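Local structure of Non-structural protein 2 (Infectious bronchitis virus, 7F52) at residues A[195-200]-A[208-213]; A[145-150]-A[157-162]; A[381-386]-A[433-438]; A[371-376]-A[426-431]; A[277-282]-A[293-298]. The protein is a coronavirus non-structural protein whose precise role remains uncertain, probably cut from the replicase polyprotein as its relatives are and acting within the infected cell. All coordinates share one frame; numbering follows the deposited sequence.

Overall arrangement
The five contacts are spread along an extended chain with a radius of gyration of 44 Å. Interactions 1 and 2 form one helical cluster, their centres 12 Å apart, and they meet where M159 packs against L197, I210 and L213. Interactions 3 and 4 make a second pair, also 12 Å apart, joined by L426 against V435 and L438; the two clusters lie on opposite sides of the chain's centre, with interactions 1 and 3 about 71 Å apart between centres. Interaction 5, a β-hairpin, is about 39 Å from interaction 1 and 41 Å from interaction 3, centre to centre, and touches neither. It is also the contact that reaches the second subunit.

Interaction 1. Residues A[195-200]-A[208-213]; sequences KALAIF and QRIAAL
The guanidinium of R209 is the flat group of this contact: the methyl of A198 lies over one face, and the carbonyl oxygen of A196 meets its edge. That oxygen is only 3° out of the guanidinium plane and takes a hydrogen bond from R209 NH1 at 2.8 Å. NH1 nevertheless stands above the plane of the A196 carbonyl and so does not use a lone pair. The second acceptor, A198 O, is held end-on by both terminal nitrogens, with R209 NH2 to A198 O at 3.1 Å and R209 NH1 to A198 O at 3.2 Å. Towards this oxygen the group is tilted by a little over 20°, so the fork is skewed. The reach depends on a bend at chi3 of R209 (-85°), and the aliphatic R209 CD passes K195 O at 3.5 Å. NE is bonded to OD1 of N202, in the loop between the helices, which probably helps fix the head's rotation.

A196 O lies in the last turn of helix 182-197 and A198 O just beyond it, A198 being the first residue to leave helical backbone angles; helix 206-219 sends an arginine back to carbonyls at the end of the helix before it in a helix-loop-helix unit. Next to the polar grip is an apolar patch. L213 CD2 touches L197 CD2 at 3.6 Å, the two leucines crossing at about a right angle, and it also meets A196 CB at 4.0 Å. M159 covers L197, I210 and L213 from the side of interaction 2.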
# COMPACT_ATOMS: atom_id res chain seq x y z
N LYS A 195 -25.61 -27.58 -0.63
CA LYS A 195 -26.86 -26.94 -0.27
C LYS A 195 -27.37 -26.00 -1.37
O LYS A 195 -28.57 -25.97 -1.69
CB LYS A 195 -26.66 -26.19 1.05
CG LYS A 195 -27.86 -25.42 1.56
CD LYS A 195 -27.51 -24.61 2.83
CE LYS A 195 -27.16 -25.54 4.00
NZ LYS A 195 -27.18 -24.89 5.35
N ALA A 196 -26.44 -25.23 -1.94
CA ALA A 196 -26.78 -24.25 -2.97
C ALA A 196 -27.26 -24.91 -4.23
O ALA A 196 -28.19 -24.42 -4.86
CB ALA A 196 -25.58 -23.38 -3.30
N LEU A 197 -26.61 -26.02 -4.60
CA LEU A 197 -26.89 -26.73 -5.85
C LEU A 197 -27.90 -27.91 -5.71
O LEU A 197 -28.24 -28.58 -6.70
CB LEU A 197 -25.58 -27.27 -6.44
CG LEU A 197 -24.56 -26.33 -7.08
CD1 LEU A 197 -23.18 -26.99 -7.09
CD2 LEU A 197 -24.95 -25.98 -8.48
N ALA A 198 -28.37 -28.14 -4.48
CA ALA A 198 -29.24 -29.30 -4.18
C ALA A 198 -30.39 -29.46 -5.19
O ALA A 198 -31.21 -28.56 -5.37
CB ALA A 198 -29.80 -29.19 -2.74
N ILE A 199 -30.44 -30.60 -5.85
CA ILE A 199 -31.51 -30.87 -6.82
C ILE A 199 -32.69 -31.60 -6.16
O ILE A 199 -33.83 -31.38 -6.53
CB ILE A 199 -30.97 -31.68 -8.00
CG1 ILE A 199 -29.97 -30.82 -8.78
CG2 ILE A 199 -32.10 -32.19 -8.93
CD1 ILE A 199 -30.56 -29.51 -9.28
N PHE A 200 -32.42 -32.41 -5.14
CA PHE A 200 -33.43 -33.32 -4.61
C PHE A 200 -33.99 -32.95 -3.25
O PHE A 200 -34.81 -33.68 -2.70
CB PHE A 200 -32.85 -34.73 -4.56
CG PHE A 200 -32.42 -35.23 -5.90
CD1 PHE A 200 -33.37 -35.64 -6.84
CD2 PHE A 200 -31.08 -35.25 -6.24
CE1 PHE A 200 -32.98 -36.07 -8.10
CE2 PHE A 200 -30.69 -35.67 -7.49
CZ PHE A 200 -31.64 -36.10 -8.43
N GLN A 208 -34.45 -19.84 -6.78
CA GLN A 208 -33.80 -18.77 -6.04
C GLN A 208 -32.30 -19.06 -5.83
O GLN A 208 -31.46 -18.21 -6.11
CB GLN A 208 -34.47 -18.53 -4.69
CG GLN A 208 -35.86 -17.88 -4.78
CD GLN A 208 -37.00 -18.90 -4.70
OE1 GLN A 208 -37.26 -19.63 -5.67
NE2 GLN A 208 -37.66 -18.97 -3.54
N ARG A 209 -31.98 -20.26 -5.35
CA ARG A 209 -30.60 -20.61 -5.04
C ARG A 209 -29.70 -20.58 -6.27
O ARG A 209 -28.53 -20.20 -6.19
CB ARG A 209 -30.53 -21.98 -4.38
CG ARG A 209 -31.16 -22.08 -2.99
CD ARG A 209 -30.97 -23.50 -2.42
NE ARG A 209 -32.01 -24.46 -2.85
CZ ARG A 209 -31.85 -25.39 -3.79
NH1 ARG A 209 -30.72 -25.51 -4.46
NH2 ARG A 209 -32.85 -26.21 -4.08
N ILE A 210 -30.25 -20.97 -7.41
CA ILE A 210 -29.48 -21.01 -8.64
C ILE A 210 -29.23 -19.60 -9.14
O ILE A 210 -28.17 -19.29 -9.66
CB ILE A 210 -30.19 -21.87 -9.72
CG1 ILE A 210 -30.22 -23.32 -9.27
CG2 ILE A 210 -29.46 -21.80 -11.05
CD1 ILE A 210 -28.86 -23.94 -9.13
N ALA A 211 -30.22 -18.73 -8.97
CA ALA A 211 -30.07 -17.35 -9.36
C ALA A 211 -28.99 -16.68 -8.49
O ALA A 211 -28.09 -15.99 -9.00
CB ALA A 211 -31.40 -16.61 -9.25
N ALA A 212 -29.08 -16.91 -7.18
CA ALA A 212 -28.10 -16.39 -6.24
C ALA A 212 -26.70 -16.94 -6.53
O ALA A 212 -25.69 -16.24 -6.31
CB ALA A 212 -28.50 -16.73 -4.81
N LEU A 213 -26.64 -18.17 -7.04
CA LEU A 213 -25.36 -18.84 -7.21
C LEU A 213 -24.66 -18.34 -8.46
O LEU A 213 -23.41 -18.35 -8.54
CB LEU A 213 -25.54 -20.35 -7.28
CG LEU A 213 -24.28 -21.20 -7.12
CD1 LEU A 213 -23.54 -20.85 -5.83
CD2 LEU A 213 -24.64 -22.68 -7.16

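Interaction 2. Residues A[145-150]-A[157-162]; sequences WLQVAA and MAMRRL
Q147 reaches across to A158 and L162 with a side chain that is extended beyond CG, and its successive atoms meet different partners. From CB the chain runs towards residues 157-162. CG is the first atom to touch, resting 3.7 Å from the methyl of A158. Next comes CD, which passes L162 CD2 at 3.8 Å, and the OE1 branch also faces the leucine methyls. The tip is the NE2 branch: Q147 NE2 donates to A158 O over 3.0 Å with an N-H...O angle of 173°, almost straight. A158 O lies within 5° of the amide plane, whereas NE2 itself stands 57° out of the carbonyl plane, above its face rather than on a lone pair.

The same oxygen accepts R161 N at 2.9 Å from the opposite face of that plane, the bond that closes the type I turn from A158 to R161. A158 O is thus gripped by two donors in a buried setting. L162 comes from the opposite direction and packs against the amide, with L162 CD2 3.6 Å from Q147 NE2, while R161 CB approaches NE2 at 3.8 Å. At the other end of the residue, Q147 O lies against M159 CG and is also bonded by the hydroxyl of Y42. M159 goes on to pack on helix 206-219. The contact is a glutamine side-chain-to-backbone hydrogen bond in an all-helical region, joining the last turn of helix 140-147 to the type I turn between helices 152-158 and 161-174.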
# COMPACT_ATOMS: atom_id res chain seq x y z
N TRP A 145 -21.70 -20.89 -21.53
CA TRP A 145 -23.05 -20.51 -21.93
C TRP A 145 -24.09 -21.39 -21.23
O TRP A 145 -25.15 -20.91 -20.84
CB TRP A 145 -23.23 -20.58 -23.45
CG TRP A 145 -22.54 -19.47 -24.24
CD1 TRP A 145 -21.79 -19.62 -25.36
CD2 TRP A 145 -22.56 -18.06 -23.95
NE1 TRP A 145 -21.34 -18.39 -25.80
CE2 TRP A 145 -21.80 -17.42 -24.95
CE3 TRP A 145 -23.15 -17.28 -22.95
CZ2 TRP A 145 -21.60 -16.04 -24.97
CZ3 TRP A 145 -22.95 -15.90 -22.97
CH2 TRP A 145 -22.19 -15.30 -23.98
N LEU A 146 -23.78 -22.66 -21.06
CA LEU A 146 -24.70 -23.56 -20.38
C LEU A 146 -24.76 -23.18 -18.90
O LEU A 146 -25.83 -23.18 -18.28
CB LEU A 146 -24.29 -25.03 -20.58
CG LEU A 146 -24.35 -25.56 -22.03
CD1 LEU A 146 -23.47 -26.79 -22.22
CD2 LEU A 146 -25.78 -25.84 -22.45
N GLN A 147 -23.61 -22.82 -18.35
CA GLN A 147 -23.51 -22.50 -16.92
C GLN A 147 -24.27 -21.24 -16.54
O GLN A 147 -24.48 -20.94 -15.36
CB GLN A 147 -22.05 -22.40 -16.50
CG GLN A 147 -21.50 -23.76 -16.17
CD GLN A 147 -20.02 -23.83 -16.34
OE1 GLN A 147 -19.40 -22.91 -16.89
NE2 GLN A 147 -19.44 -24.94 -15.91
N VAL A 148 -24.74 -20.55 -17.56
CA VAL A 148 -25.36 -19.26 -17.38
C VAL A 148 -26.78 -19.26 -17.99
O VAL A 148 -27.53 -18.28 -17.87
CB VAL A 148 -24.38 -18.19 -17.97
CG1 VAL A 148 -24.98 -17.36 -19.10
CG2 VAL A 148 -23.83 -17.34 -16.83
N ALA A 149 -27.17 -20.43 -18.52
CA ALA A 149 -28.48 -20.68 -19.14
C ALA A 149 -29.73 -20.44 -18.27
O ALA A 149 -29.66 -20.41 -17.03
CB ALA A 149 -28.53 -22.13 -19.64
N ALA A 150 -30.87 -20.30 -18.94
CA ALA A 150 -32.15 -20.01 -18.28
C ALA A 150 -32.89 -21.28 -17.90
O ALA A 150 -33.77 -21.26 -17.03
CB ALA A 150 -33.04 -19.16 -19.17
N MET A 157 -26.76 -28.24 -13.60
CA MET A 157 -25.96 -29.46 -13.82
C MET A 157 -24.54 -29.09 -14.22
O MET A 157 -23.63 -29.74 -13.74
CB MET A 157 -26.58 -30.32 -14.93
CG MET A 157 -25.78 -31.54 -15.29
SD MET A 157 -24.60 -31.21 -16.58
CE MET A 157 -25.64 -30.35 -17.74
N ALA A 158 -24.36 -28.08 -15.06
CA ALA A 158 -22.98 -27.79 -15.50
C ALA A 158 -22.25 -26.96 -14.45
O ALA A 158 -21.04 -26.93 -14.43
CB ALA A 158 -23.00 -27.12 -16.84
N MET A 159 -23.04 -26.24 -13.67
CA MET A 159 -22.51 -25.34 -12.63
C MET A 159 -21.82 -26.27 -11.65
O MET A 159 -21.01 -25.81 -10.86
CB MET A 159 -23.63 -24.55 -11.95
CG MET A 159 -23.77 -23.15 -12.48
SD MET A 159 -25.22 -22.29 -11.87
CE MET A 159 -25.73 -23.44 -10.61
N ARG A 160 -22.11 -27.55 -11.77
CA ARG A 160 -21.43 -28.48 -10.87
C ARG A 160 -19.93 -28.59 -11.16
O ARG A 160 -19.14 -28.83 -10.24
CB ARG A 160 -22.09 -29.85 -10.92
CG ARG A 160 -23.55 -29.81 -10.51
CD ARG A 160 -24.26 -31.12 -10.89
NE ARG A 160 -24.14 -32.13 -9.84
CZ ARG A 160 -25.07 -32.35 -8.92
NH1 ARG A 160 -26.19 -31.65 -8.91
NH2 ARG A 160 -24.86 -33.27 -7.99
N ARG A 161 -19.54 -28.39 -12.43
CA ARG A 161 -18.12 -28.36 -12.82
C ARG A 161 -17.34 -27.29 -12.05
O ARG A 161 -16.13 -27.42 -11.81
CB ARG A 161 -17.93 -28.07 -14.33
CG ARG A 161 -18.71 -28.91 -15.32
CD ARG A 161 -18.26 -28.59 -16.76
NE ARG A 161 -17.08 -29.37 -17.16
CZ ARG A 161 -15.95 -28.86 -17.63
NH1 ARG A 161 -15.81 -27.55 -17.79
NH2 ARG A 161 -14.94 -29.67 -17.95
N LEU A 162 -18.04 -26.22 -11.70
CA LEU A 162 -17.41 -25.04 -11.13
C LEU A 162 -16.99 -25.21 -9.66
O LEU A 162 -16.11 -24.48 -9.17
CB LEU A 162 -18.34 -23.82 -11.27
CG LEU A 162 -18.72 -23.45 -12.72
CD1 LEU A 162 -19.79 -22.37 -12.76
CD2 LEU A 162 -17.51 -23.06 -13.56

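Interaction 3. Residues A[381-386]-A[433-438]; sequences DGLILA and ADVLRL
V435 and L436 from residues 433-438 make the first shell against residues 381-386, each fitting a different part of the opposing helix. V435 CG1 lies beside the backbone around G382, 4.1 Å from G382 C, and the same methyl meets L383 CD2 at 4.0 Å, these two side chains crossing at about a right angle. CG1 is the branch that lies anti to the V435 backbone N (chi1 180°), which carries it towards the neighbouring helix. L436 uses mainly CD2: this methyl sits 3.8 Å from G382 O and 3.9 Å from L385 CB, and it approaches the A386 backbone N as well. No hydrogen bond crosses between the segments, so the helices are held by van der Waals packing of methyls on side chains and backbone.

The backbones come close because G382 has no side chain in the way; its CA is 5.6 Å from that of V435, and the axes of the two short segments approach to 8.3 Å at a crossing angle of -38°. Further out, F439 lies against L383 and A386, helix 394-403 covers L383 and I384, and W450 touches L385. D381 is held at both carboxylate oxygens by the backbone N atoms of K476 and T477. V435 and L438 also rest on L426 of strand 424-426. This is a close helix-helix contact at a glycine, between two helices that each follow one of two parallel-paired strands, 357-371 and 424-426.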
# COMPACT_ATOMS: atom_id res chain seq x y z
N ASP A 381 9.93 18.15 43.42
CA ASP A 381 9.66 19.40 42.71
C ASP A 381 9.69 19.25 41.18
O ASP A 381 8.95 19.94 40.47
CB ASP A 381 10.64 20.48 43.18
CG ASP A 381 10.27 21.01 44.56
OD1 ASP A 381 9.45 20.33 45.23
OD2 ASP A 381 10.79 22.07 44.99
N GLY A 382 10.50 18.35 40.65
CA GLY A 382 10.39 18.09 39.23
C GLY A 382 9.12 17.34 38.83
O GLY A 382 8.57 17.58 37.73
N LEU A 383 8.66 16.42 39.68
CA LEU A 383 7.40 15.74 39.40
C LEU A 383 6.32 16.81 39.39
O LEU A 383 5.47 16.83 38.48
CB LEU A 383 7.08 14.64 40.43
CG LEU A 383 7.93 13.37 40.32
CD1 LEU A 383 7.74 12.43 41.51
CD2 LEU A 383 7.64 12.63 39.00
N ILE A 384 6.37 17.72 40.37
CA ILE A 384 5.40 18.81 40.45
C ILE A 384 5.52 19.69 39.20
O ILE A 384 4.51 20.16 38.65
CB ILE A 384 5.59 19.67 41.71
CG1 ILE A 384 5.21 18.89 42.96
CG2 ILE A 384 4.77 20.97 41.64
CD1 ILE A 384 5.24 19.76 44.21
N LEU A 385 6.75 19.91 38.74
CA LEU A 385 6.93 20.69 37.52
C LEU A 385 6.28 19.95 36.35
O LEU A 385 5.47 20.52 35.61
CB LEU A 385 8.41 20.99 37.27
CG LEU A 385 9.05 22.04 38.21
CD1 LEU A 385 10.55 22.15 38.00
CD2 LEU A 385 8.42 23.43 38.09
N ALA A 386 6.58 18.66 36.21
CA ALA A 386 5.95 17.85 35.14
C ALA A 386 4.41 17.93 35.22
O ALA A 386 3.74 18.10 34.21
CB ALA A 386 6.42 16.41 35.21
N ALA A 433 16.12 18.63 36.75
CA ALA A 433 16.18 18.46 35.30
C ALA A 433 16.25 16.99 34.89
O ALA A 433 15.74 16.60 33.84
CB ALA A 433 17.36 19.22 34.72
N ASP A 434 16.90 16.17 35.72
CA ASP A 434 16.94 14.73 35.51
C ASP A 434 15.54 14.12 35.49
O ASP A 434 15.26 13.19 34.73
CB ASP A 434 17.75 14.04 36.60
CG ASP A 434 19.22 14.22 36.43
OD1 ASP A 434 19.66 14.41 35.27
OD2 ASP A 434 19.94 14.18 37.45
N VAL A 435 14.67 14.65 36.33
CA VAL A 435 13.32 14.14 36.45
C VAL A 435 12.48 14.67 35.29
O VAL A 435 11.68 13.93 34.72
CB VAL A 435 12.69 14.50 37.81
CG1 VAL A 435 11.28 13.96 37.92
CG2 VAL A 435 13.54 13.97 38.94
N LEU A 436 12.66 15.94 34.94
CA LEU A 436 11.93 16.53 33.82
C LEU A 436 12.24 15.79 32.52
O LEU A 436 11.39 15.68 31.65
CB LEU A 436 12.26 18.01 33.68
CG LEU A 436 11.48 18.91 34.64
CD1 LEU A 436 11.94 20.35 34.56
CD2 LEU A 436 9.96 18.81 34.41
N ARG A 437 13.46 15.28 32.40
CA ARG A 437 13.88 14.57 31.21
C ARG A 437 12.99 13.36 30.93
O ARG A 437 12.74 13.01 29.77
CB ARG A 437 15.35 14.14 31.34
CG ARG A 437 16.32 15.06 30.63
CD ARG A 437 17.73 15.01 31.22
NE ARG A 437 18.33 16.34 31.28
CZ ARG A 437 19.57 16.60 31.69
NH1 ARG A 437 20.36 15.61 32.07
NH2 ARG A 437 20.02 17.85 31.71
N LEU A 438 12.51 12.73 32.00
CA LEU A 438 11.60 11.58 31.90
C LEU A 438 10.38 11.89 31.08
O LEU A 438 9.92 11.06 30.32
CB LEU A 438 11.16 11.12 33.30
CG LEU A 438 12.33 10.41 33.97
CD1 LEU A 438 11.95 9.80 35.28
CD2 LEU A 438 12.79 9.35 33.02

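Interaction 4. Residues A[371-376]-A[426-431]; sequences LSDGVT and LAKAAT
L371 and L426 make the buried, packed part of this contact, D373 and K428 its more open part. The leucines occupy neighbouring parallel strand ends on the same sheet face and lie side by side pointing the same way, with L371 CD2 4.1 Å from L426 CB. Both are buried, and I379 of helix 377-390 covers the pair. The sheet ladder is already fading here, since S372 N reaches L426 O at 3.5 Å in a weak bond.

From here each chain enters a type I turn, L371 to G374 and A427 to A430, and the contact becomes exposed. D373 is the residue that bridges the two turns. Its CG lies beside the backbone N and anti to the carbonyl carbon (chi1 -71°), which swings the carboxylate towards the other turn, where OD2 accepts K428 N at 2.8 Å through its anti lone pair. The same oxygen lies 3.5 Å from A427 CB and 3.3 Å from K428 CB. The lysine chain then leads away, leaving K428 NZ 5.3 Å from D373 OD2.

Those distances imply that the aspartate ties the turns together through a backbone N-H, not through an ion pair. The nearby ammonium could at most add a weak, long-range attraction, which would probably help keep the carboxylate ionised.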
# COMPACT_ATOMS: atom_id res chain seq x y z
N LEU A 371 12.57 4.65 42.58
CA LEU A 371 13.03 5.73 43.47
C LEU A 371 13.87 5.18 44.63
O LEU A 371 13.38 5.02 45.75
CB LEU A 371 11.85 6.51 44.05
CG LEU A 371 11.00 7.16 42.96
CD1 LEU A 371 9.73 7.78 43.53
CD2 LEU A 371 11.82 8.20 42.21
N SER A 372 15.15 4.94 44.35
CA SER A 372 16.04 4.29 45.31
C SER A 372 16.22 5.01 46.65
O SER A 372 16.45 4.38 47.68
CB SER A 372 17.41 4.10 44.66
OG SER A 372 18.13 3.08 45.32
N ASP A 373 16.11 6.34 46.65
CA ASP A 373 16.31 7.08 47.89
C ASP A 373 15.03 7.81 48.28
O ASP A 373 15.06 8.86 48.91
CB ASP A 373 17.48 8.05 47.72
CG ASP A 373 18.82 7.32 47.65
OD1 ASP A 373 19.01 6.38 48.47
OD2 ASP A 373 19.67 7.68 46.79
N GLY A 374 13.91 7.24 47.87
CA GLY A 374 12.61 7.82 48.18
C GLY A 374 12.29 9.04 47.34
O GLY A 374 13.02 9.36 46.40
N VAL A 375 11.20 9.71 47.65
CA VAL A 375 10.89 10.94 46.93
C VAL A 375 11.73 12.04 47.55
O VAL A 375 11.40 12.62 48.59
CB VAL A 375 9.40 11.29 46.94
CG1 VAL A 375 9.17 12.69 46.34
CG2 VAL A 375 8.62 10.25 46.15
N THR A 376 12.85 12.27 46.89
CA THR A 376 13.78 13.32 47.22
C THR A 376 13.22 14.69 46.86
O THR A 376 12.41 14.79 45.94
CB THR A 376 15.09 13.00 46.49
OG1 THR A 376 16.05 12.47 47.43
CG2 THR A 376 15.62 14.16 45.67
N LEU A 426 16.05 6.69 39.64
CA LEU A 426 16.33 8.06 40.06
C LEU A 426 17.04 7.68 41.35
O LEU A 426 16.92 6.55 41.82
CB LEU A 426 15.11 8.97 39.93
CG LEU A 426 14.69 9.57 38.60
CD1 LEU A 426 13.55 10.56 38.81
CD2 LEU A 426 15.83 10.24 37.89
N ALA A 427 17.78 8.62 41.94
CA ALA A 427 18.50 8.33 43.19
C ALA A 427 18.72 9.72 43.79
O ALA A 427 18.22 10.72 43.29
CB ALA A 427 19.78 7.52 43.25
N LYS A 428 19.46 9.77 44.90
CA LYS A 428 19.75 11.02 45.61
C LYS A 428 20.55 12.10 44.88
O LYS A 428 20.76 13.19 45.41
CB LYS A 428 20.75 10.77 46.73
CG LYS A 428 20.62 11.73 47.88
CD LYS A 428 21.73 11.53 48.90
CE LYS A 428 22.16 10.08 48.99
NZ LYS A 428 23.28 9.93 49.97
N ALA A 429 20.98 11.77 43.67
CA ALA A 429 21.80 12.67 42.87
C ALA A 429 20.89 13.04 41.72
O ALA A 429 21.34 13.26 40.60
CB ALA A 429 23.11 12.08 42.34
N ALA A 430 19.59 13.11 41.99
CA ALA A 430 18.67 13.49 40.95
C ALA A 430 18.49 15.00 40.87
O ALA A 430 18.05 15.63 41.82
CB ALA A 430 17.32 12.83 41.17
N THR A 431 18.84 15.57 39.73
CA THR A 431 18.46 16.93 39.42
C THR A 431 16.95 17.04 39.20
O THR A 431 16.31 16.09 38.74
CB THR A 431 19.16 17.42 38.15
OG1 THR A 431 20.52 16.98 38.15
CG2 THR A 431 19.10 18.95 38.05

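Interaction 5. Residues A[277-282]-A[293-298]; sequences AVRIVE and GFEVVG
R279 and E295 lie side by side on one face of the hairpin, pointing the same way, yet their charged groups do not meet edge to edge. R279 CG is anti to the backbone N (chi1 172°) and the chain bends at chi3 (-21°), bringing the head beside E295. E295 OE2 sits over the centre of the guanidinium, 3.1 Å above its plane, and the carboxylate and guanidinium planes are 46° apart. The ion pair, R279 NH2 to E295 OE2 at 3.2 Å, therefore rests on charge, with no N-H aimed at the oxygen. V297 CG1 approaches the guanidinium at its edge, 3.6 Å from R279 NH2, so that the head is bounded over a face and along a side. V281 CG2 meets E295 CB on the same surface.

The other face is apolar. V278 CG2 lies over the F294 ring, 3.9 Å from CG, the two side chains crossing obliquely, and V278 CG1 touches V296 CG2 at 3.6 Å. I280 comes to the ring at a slant, and L359 packs against V278 and V296. Between the two faces run the backbone bonds: R279 N to E295 O at 2.7 Å and E295 N to R279 O at 2.8 Å make R279-E295 a hydrogen-bonded pair, and V281-G293 repeats it.

At the end of strand 293-297, G298 O accepts from N356 of the second subunit. The contact is an antiparallel β-hairpin, whose strand 293-297 forms one border of a four-stranded sheet within the chain.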
# COMPACT_ATOMS: atom_id res chain seq x y z
N ALA A 277 -1.96 -12.35 9.16
CA ALA A 277 -1.48 -13.62 9.65
C ALA A 277 0.03 -13.53 9.70
O ALA A 277 0.65 -12.93 8.81
CB ALA A 277 -1.89 -14.74 8.74
N VAL A 278 0.63 -14.11 10.72
CA VAL A 278 2.08 -14.09 10.75
C VAL A 278 2.52 -15.49 11.08
O VAL A 278 1.79 -16.28 11.67
CB VAL A 278 2.69 -13.07 11.80
CG1 VAL A 278 2.35 -11.63 11.43
CG2 VAL A 278 2.22 -13.36 13.21
N ARG A 279 3.74 -15.78 10.66
CA ARG A 279 4.43 -16.97 11.07
C ARG A 279 5.22 -16.63 12.34
O ARG A 279 5.76 -15.53 12.45
CB ARG A 279 5.31 -17.43 9.92
CG ARG A 279 6.24 -18.54 10.23
CD ARG A 279 7.11 -18.84 9.00
NE ARG A 279 6.52 -18.37 7.74
CZ ARG A 279 7.05 -18.64 6.53
NH1 ARG A 279 8.14 -19.38 6.44
NH2 ARG A 279 6.47 -18.20 5.41
N ILE A 280 5.24 -17.54 13.32
CA ILE A 280 6.00 -17.31 14.55
C ILE A 280 7.39 -17.91 14.41
O ILE A 280 7.56 -19.14 14.39
CB ILE A 280 5.33 -17.91 15.80
CG1 ILE A 280 3.94 -17.31 16.03
CG2 ILE A 280 6.22 -17.68 17.05
CD1 ILE A 280 3.02 -18.23 16.83
N VAL A 281 8.39 -17.05 14.31
CA VAL A 281 9.74 -17.54 14.17
C VAL A 281 10.45 -17.62 15.52
O VAL A 281 10.42 -16.68 16.32
CB VAL A 281 10.55 -16.66 13.22
CG1 VAL A 281 11.98 -17.17 13.15
CG2 VAL A 281 9.90 -16.66 11.84
N GLU A 282 11.08 -18.77 15.73
CA GLU A 282 11.75 -19.13 16.96
C GLU A 282 13.27 -18.96 16.80
O GLU A 282 13.80 -19.11 15.70
CB GLU A 282 11.40 -20.57 17.31
CG GLU A 282 10.01 -20.69 17.92
CD GLU A 282 9.43 -22.09 17.79
OE1 GLU A 282 9.57 -22.69 16.69
OE2 GLU A 282 8.85 -22.59 18.78
N GLY A 293 10.19 -14.06 16.94
CA GLY A 293 9.82 -12.95 16.08
C GLY A 293 8.67 -13.38 15.17
O GLY A 293 8.30 -14.54 15.12
N PHE A 294 8.12 -12.40 14.46
CA PHE A 294 7.04 -12.65 13.54
C PHE A 294 7.48 -12.43 12.09
O PHE A 294 8.28 -11.51 11.80
CB PHE A 294 5.86 -11.74 13.86
CG PHE A 294 5.29 -11.94 15.22
CD1 PHE A 294 5.40 -13.17 15.86
CD2 PHE A 294 4.61 -10.93 15.86
CE1 PHE A 294 4.87 -13.36 17.12
CE2 PHE A 294 4.07 -11.12 17.13
CZ PHE A 294 4.21 -12.34 17.75
N GLU A 295 6.93 -13.27 11.21
CA GLU A 295 7.07 -13.13 9.77
C GLU A 295 5.71 -13.17 9.05
O GLU A 295 5.12 -14.22 8.87
CB GLU A 295 7.97 -14.22 9.20
CG GLU A 295 8.29 -14.02 7.72
CD GLU A 295 9.04 -15.20 7.13
OE1 GLU A 295 10.18 -15.48 7.58
OE2 GLU A 295 8.48 -15.86 6.22
N VAL A 296 5.24 -12.01 8.65
CA VAL A 296 3.97 -11.86 7.95
C VAL A 296 3.85 -12.76 6.66
O VAL A 296 4.76 -12.80 5.82
CB VAL A 296 3.78 -10.32 7.66
CG1 VAL A 296 3.75 -9.98 6.21
CG2 VAL A 296 2.55 -9.79 8.38
N VAL A 297 2.75 -13.52 6.55
CA VAL A 297 2.46 -14.33 5.34
C VAL A 297 1.19 -13.90 4.60
O VAL A 297 0.25 -13.37 5.20
CB VAL A 297 2.27 -15.84 5.65
CG1 VAL A 297 3.49 -16.41 6.34
CG2 VAL A 297 1.01 -16.05 6.52
N GLY A 298 1.15 -14.17 3.30
CA GLY A 298 -0.02 -13.82 2.50
C GLY A 298 -0.31 -12.34 2.49
O GLY A 298 0.59 -11.52 2.61
O HOH W 1 -1.64 -12.19 6.38